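Long-range contacts in DNA replication factor Cdt1 (Mus musculus, PDB 3A4C), which licenses replication origins by cooperating with CDC6 and the origin recognition complex to load the MCM complex onto DNA, and also promotes stable kinetochore-microtubule attachment in mitosis: residues A[8-12]-A[101-106]; A[11-15]-A[58-63]. One frame throughout, in Å; residues are numbered along the deposited sequence.

Contact 1: residues A[8-12]-A[101-106]; sequences RLQRL and VHAEGL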
# COMPACT_ATOMS: atom_id res chain seq x y z
N ARG A 8 -5.28 13.88 0.21
CA ARG A 8 -3.98 13.22 0.22
C ARG A 8 -3.46 13.00 1.64
O ARG A 8 -2.96 11.93 1.98
CB ARG A 8 -2.93 13.99 -0.59
CG ARG A 8 -1.61 13.22 -0.69
CD ARG A 8 -0.57 13.93 -1.54
NE ARG A 8 0.72 13.24 -1.54
CZ ARG A 8 0.98 12.13 -2.22
NH1 ARG A 8 0.03 11.56 -2.95
NH2 ARG A 8 2.19 11.59 -2.17
N LEU A 9 -3.56 14.03 2.48
CA LEU A 9 -3.10 13.90 3.86
C LEU A 9 -3.89 12.80 4.58
O LEU A 9 -3.32 12.04 5.35
CB LEU A 9 -3.24 15.24 4.59
CG LEU A 9 -2.51 15.32 5.93
CD1 LEU A 9 -1.02 15.12 5.74
CD2 LEU A 9 -2.79 16.65 6.60
N GLN A 10 -5.19 12.72 4.33
CA GLN A 10 -6.02 11.64 4.86
C GLN A 10 -5.48 10.27 4.47
O GLN A 10 -5.36 9.37 5.30
CB GLN A 10 -7.47 11.77 4.37
CG GLN A 10 -8.26 12.89 5.04
CD GLN A 10 -9.68 13.01 4.53
OE1 GLN A 10 -10.16 12.17 3.77
NE2 GLN A 10 -10.37 14.07 4.96
N ARG A 11 -5.16 10.11 3.19
CA ARG A 11 -4.66 8.84 2.68
C ARG A 11 -3.30 8.52 3.24
O ARG A 11 -3.04 7.39 3.66
CB ARG A 11 -4.59 8.90 1.15
CG ARG A 11 -5.97 8.97 0.49
CD ARG A 11 -5.88 9.18 -1.00
NE ARG A 11 -7.16 8.95 -1.67
CZ ARG A 11 -7.54 9.54 -2.80
NH1 ARG A 11 -6.74 10.43 -3.39
NH2 ARG A 11 -8.72 9.26 -3.33
N LEU A 12 -2.41 9.52 3.27
CA LEU A 12 -1.05 9.31 3.76
C LEU A 12 -1.04 8.87 5.22
O LEU A 12 -0.17 8.10 5.65
CB LEU A 12 -0.21 10.58 3.58
CG LEU A 12 0.12 10.99 2.13
CD1 LEU A 12 0.95 12.26 2.11
CD2 LEU A 12 0.85 9.87 1.42
N VAL A 101 6.70 11.04 3.86
CA VAL A 101 5.47 11.75 4.19
C VAL A 101 5.78 13.09 4.84
O VAL A 101 5.24 14.12 4.44
CB VAL A 101 4.55 10.90 5.07
CG1 VAL A 101 3.40 11.75 5.61
CG2 VAL A 101 4.01 9.69 4.28
N HIS A 102 6.67 13.07 5.82
CA HIS A 102 7.10 14.30 6.49
C HIS A 102 7.71 15.30 5.51
O HIS A 102 7.43 16.50 5.57
CB HIS A 102 8.10 13.99 7.60
CG HIS A 102 8.61 15.21 8.30
ND1 HIS A 102 7.86 15.91 9.22
CD2 HIS A 102 9.78 15.88 8.19
CE1 HIS A 102 8.55 16.94 9.66
NE2 HIS A 102 9.72 16.95 9.05
N ALA A 103 8.55 14.81 4.60
CA ALA A 103 9.23 15.68 3.65
C ALA A 103 8.29 16.43 2.72
O ALA A 103 8.64 17.49 2.21
CB ALA A 103 10.29 14.92 2.86
N GLU A 104 7.09 15.89 2.49
CA GLU A 104 6.12 16.60 1.64
C GLU A 104 5.65 17.90 2.28
O GLU A 104 5.22 18.81 1.58
CB GLU A 104 4.92 15.71 1.29
CG GLU A 104 5.29 14.47 0.48
CD GLU A 104 4.10 13.81 -0.19
OE1 GLU A 104 3.03 14.46 -0.29
OE2 GLU A 104 4.22 12.64 -0.62
N GLY A 105 5.72 17.97 3.61
CA GLY A 105 5.35 19.17 4.33
C GLY A 105 3.89 19.49 4.09
O GLY A 105 3.54 20.64 3.80
N LEU A 106 3.06 18.45 4.17
CA LEU A 106 1.63 18.48 3.88
C LEU A 106 1.26 17.64 2.63
O LEU A 106 1.54 17.97 1.48
CB LEU A 106 1.12 19.91 3.76
CG LEU A 106 -0.18 20.20 4.51
CD1 LEU A 106 -0.50 21.69 4.46
CD2 LEU A 106 -1.31 19.38 3.89
OXT LEU A 106 0.65 16.57 2.74

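Contact 2: residues A[11-15]-A[58-63]; sequences RLERL and KHLVLL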
# COMPACT_ATOMS: atom_id res chain seq x y z
N ARG A 11 -5.16 10.11 3.19
CA ARG A 11 -4.66 8.84 2.68
C ARG A 11 -3.30 8.52 3.24
O ARG A 11 -3.04 7.39 3.66
CB ARG A 11 -4.59 8.90 1.15
CG ARG A 11 -5.97 8.97 0.49
CD ARG A 11 -5.88 9.18 -1.00
NE ARG A 11 -7.16 8.95 -1.67
CZ ARG A 11 -7.54 9.54 -2.80
NH1 ARG A 11 -6.74 10.43 -3.39
NH2 ARG A 11 -8.72 9.26 -3.33
N LEU A 12 -2.41 9.52 3.27
CA LEU A 12 -1.05 9.31 3.76
C LEU A 12 -1.04 8.87 5.22
O LEU A 12 -0.17 8.10 5.65
CB LEU A 12 -0.21 10.58 3.58
CG LEU A 12 0.12 10.99 2.13
CD1 LEU A 12 0.95 12.26 2.11
CD2 LEU A 12 0.85 9.87 1.42
N GLU A 13 -2.00 9.35 5.98
CA GLU A 13 -2.08 8.99 7.39
C GLU A 13 -2.43 7.52 7.59
O GLU A 13 -2.09 6.94 8.62
CB GLU A 13 -3.04 9.92 8.13
CG GLU A 13 -2.38 11.27 8.45
CD GLU A 13 -3.37 12.31 8.96
OE1 GLU A 13 -4.59 12.07 8.88
OE2 GLU A 13 -2.91 13.38 9.43
N ARG A 14 -3.07 6.91 6.61
CA ARG A 14 -3.45 5.50 6.71
C ARG A 14 -2.33 4.55 6.32
O ARG A 14 -2.39 3.36 6.63
CB ARG A 14 -4.65 5.21 5.81
CG ARG A 14 -5.89 6.03 6.10
CD ARG A 14 -7.09 5.52 5.32
NE ARG A 14 -8.27 6.33 5.59
CZ ARG A 14 -8.69 7.32 4.81
NH1 ARG A 14 -9.77 8.01 5.13
NH2 ARG A 14 -8.02 7.62 3.70
N LEU A 15 -1.32 5.06 5.62
CA LEU A 15 -0.36 4.17 4.95
C LEU A 15 0.50 3.30 5.87
O LEU A 15 0.76 2.14 5.55
CB LEU A 15 0.50 4.96 3.97
CG LEU A 15 -0.30 5.51 2.79
CD1 LEU A 15 0.64 6.05 1.72
CD2 LEU A 15 -1.22 4.44 2.23
N LYS A 58 -6.52 2.66 -4.40
CA LYS A 58 -5.92 3.98 -4.45
C LYS A 58 -4.78 4.12 -3.43
O LYS A 58 -3.74 4.68 -3.74
CB LYS A 58 -6.98 5.06 -4.21
CG LYS A 58 -7.93 5.26 -5.40
CD LYS A 58 -9.00 6.30 -5.04
CE LYS A 58 -10.10 6.35 -6.08
NZ LYS A 58 -9.57 6.75 -7.41
N HIS A 59 -4.99 3.60 -2.22
CA HIS A 59 -3.95 3.66 -1.19
C HIS A 59 -2.75 2.79 -1.51
O HIS A 59 -1.61 3.15 -1.19
CB HIS A 59 -4.51 3.26 0.18
CG HIS A 59 -5.43 4.28 0.76
ND1 HIS A 59 -6.69 4.52 0.24
CD2 HIS A 59 -5.28 5.13 1.80
CE1 HIS A 59 -7.27 5.48 0.94
NE2 HIS A 59 -6.44 5.87 1.89
N LEU A 60 -3.00 1.63 -2.10
CA LEU A 60 -1.92 0.73 -2.49
C LEU A 60 -1.07 1.37 -3.56
O LEU A 60 0.14 1.20 -3.58
CB LEU A 60 -2.47 -0.59 -3.03
CG LEU A 60 -2.66 -1.73 -2.03
CD1 LEU A 60 -3.48 -1.25 -0.87
CD2 LEU A 60 -3.32 -2.91 -2.71
N VAL A 61 -1.71 2.08 -4.49
CA VAL A 61 -0.98 2.78 -5.53
C VAL A 61 -0.13 3.89 -4.93
O VAL A 61 1.02 4.09 -5.34
CB VAL A 61 -1.93 3.36 -6.59
CG1 VAL A 61 -1.20 4.38 -7.45
CG2 VAL A 61 -2.50 2.23 -7.46
N LEU A 62 -0.67 4.62 -3.96
CA LEU A 62 0.12 5.62 -3.25
C LEU A 62 1.35 4.99 -2.61
O LEU A 62 2.45 5.53 -2.67
CB LEU A 62 -0.71 6.31 -2.17
CG LEU A 62 -1.83 7.24 -2.62
CD1 LEU A 62 -2.33 8.05 -1.40
CD2 LEU A 62 -1.34 8.17 -3.70
N LEU A 63 1.16 3.82 -2.01
CA LEU A 63 2.26 3.10 -1.37
C LEU A 63 3.31 2.69 -2.40
O LEU A 63 4.52 2.74 -2.14
CB LEU A 63 1.67 1.85 -0.70
CG LEU A 63 2.14 1.30 0.64
CD1 LEU A 63 2.61 2.39 1.62
CD2 LEU A 63 1.00 0.47 1.22

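Contact 1: residues A[8-12]-A[101-106]
Arg8 meets Glu104 side-on through two nitrogens, a bidentate salt bridge that ties the N-terminal helix of this winged helix domain to the end of its C-terminal one. Arg8 NE bonds Glu104 OE1 at 2.9 Å, while Arg8 NH2 reaches Glu104 OE2 at 2.8 Å with an almost straight N-H...O angle of 175°. Each carboxylate oxygen offers its syn lone pair, and the guanidinium and carboxylate planes lie only 12° apart, so the two bonds together fix the rotation of both groups. The long arginine suits this place: with CG turned away from its own backbone nitrogen (chi1 -174°) and the chain extended as far as NE, it reaches across to the other helix. Buried Leu12 lays CD2 over one face of the guanidinium, offset toward its rim; the same CD2 lies 4.3 Å from Val101 CG2. The chain terminus is the more exposed side. Gly105 leaves the helix with positive phi, and Leu106 bears the C-terminal carboxylate, whose OXT comes within 3.7 Å of Leu9 CD1, a contact and not a bond. Leu9 CD2 meets Leu106 CD2 at 4.1 Å, both residues also touching Arg1. Arg8 rests as well on Leu62 of helix 53-66.

Contact 2: residues A[11-15]-A[58-63]
Segments 11-15 and 58-63, of helices 3-27 and 53-66, cross at -74°, their axes approaching to 10.0 Å, with Arg11 nearest His59 and Leu15 nearest Leu63 along the backbones. The crossing belongs to the winged helix fold of the Cdt1 C-terminal domain, in which helices pack together beside a small antiparallel sheet. Leucines suit its buried part: Leu15 CD1 packs on Leu62 CB at 4.1 Å, and Leu15 slides past Leu63 in the opposite direction, its CB against CD1. Leu15 CD2 lies at the edge of the His59 ring. Histidine is apt here because it carries two nitrogens that can bond in different directions, ND1 to Glu55 O one turn earlier and NE2 to Arg14. Arg11 crosses this ring at about a right angle with its aliphatic stem, CG standing 3.4 Å from His59 NE2, while its CB meets Leu62 CD1 at 3.5 Å. Farther out, Arg11 NH2 lies by Lys58 CD. Arg14, its chain extended from CG to NE, brings its guanidinium in at the NE2 edge: Arg14 NH2 donates to His59 NE2 at 3.0 Å, with NE2 23° out of the guanidinium plane and the N-H...N angle a bent 141°.

Overall arrangement
Both contacts start from helix 3-27, successive turns of which meet different partners: contact 1 the end of helix 90-104 at the surface, contact 2 helix 53-66 nearer the middle of the domain. Their centres are 10 Å apart, and they touch where Arg8 NH1 packs on Leu62 CD2 at 3.7 Å. Chemistry follows depth. The surface contact relies on a charged pair above a small apolar patch, whereas the partly buried one buries more area, between leucines, a histidine and the stem of Arg11, with a bent arginine-to-histidine hydrogen bond in place of a salt bridge. Leu12 faces helix 90-104, and Arg11 faces helix 53-66, so neighbouring residues divide the two partners between them.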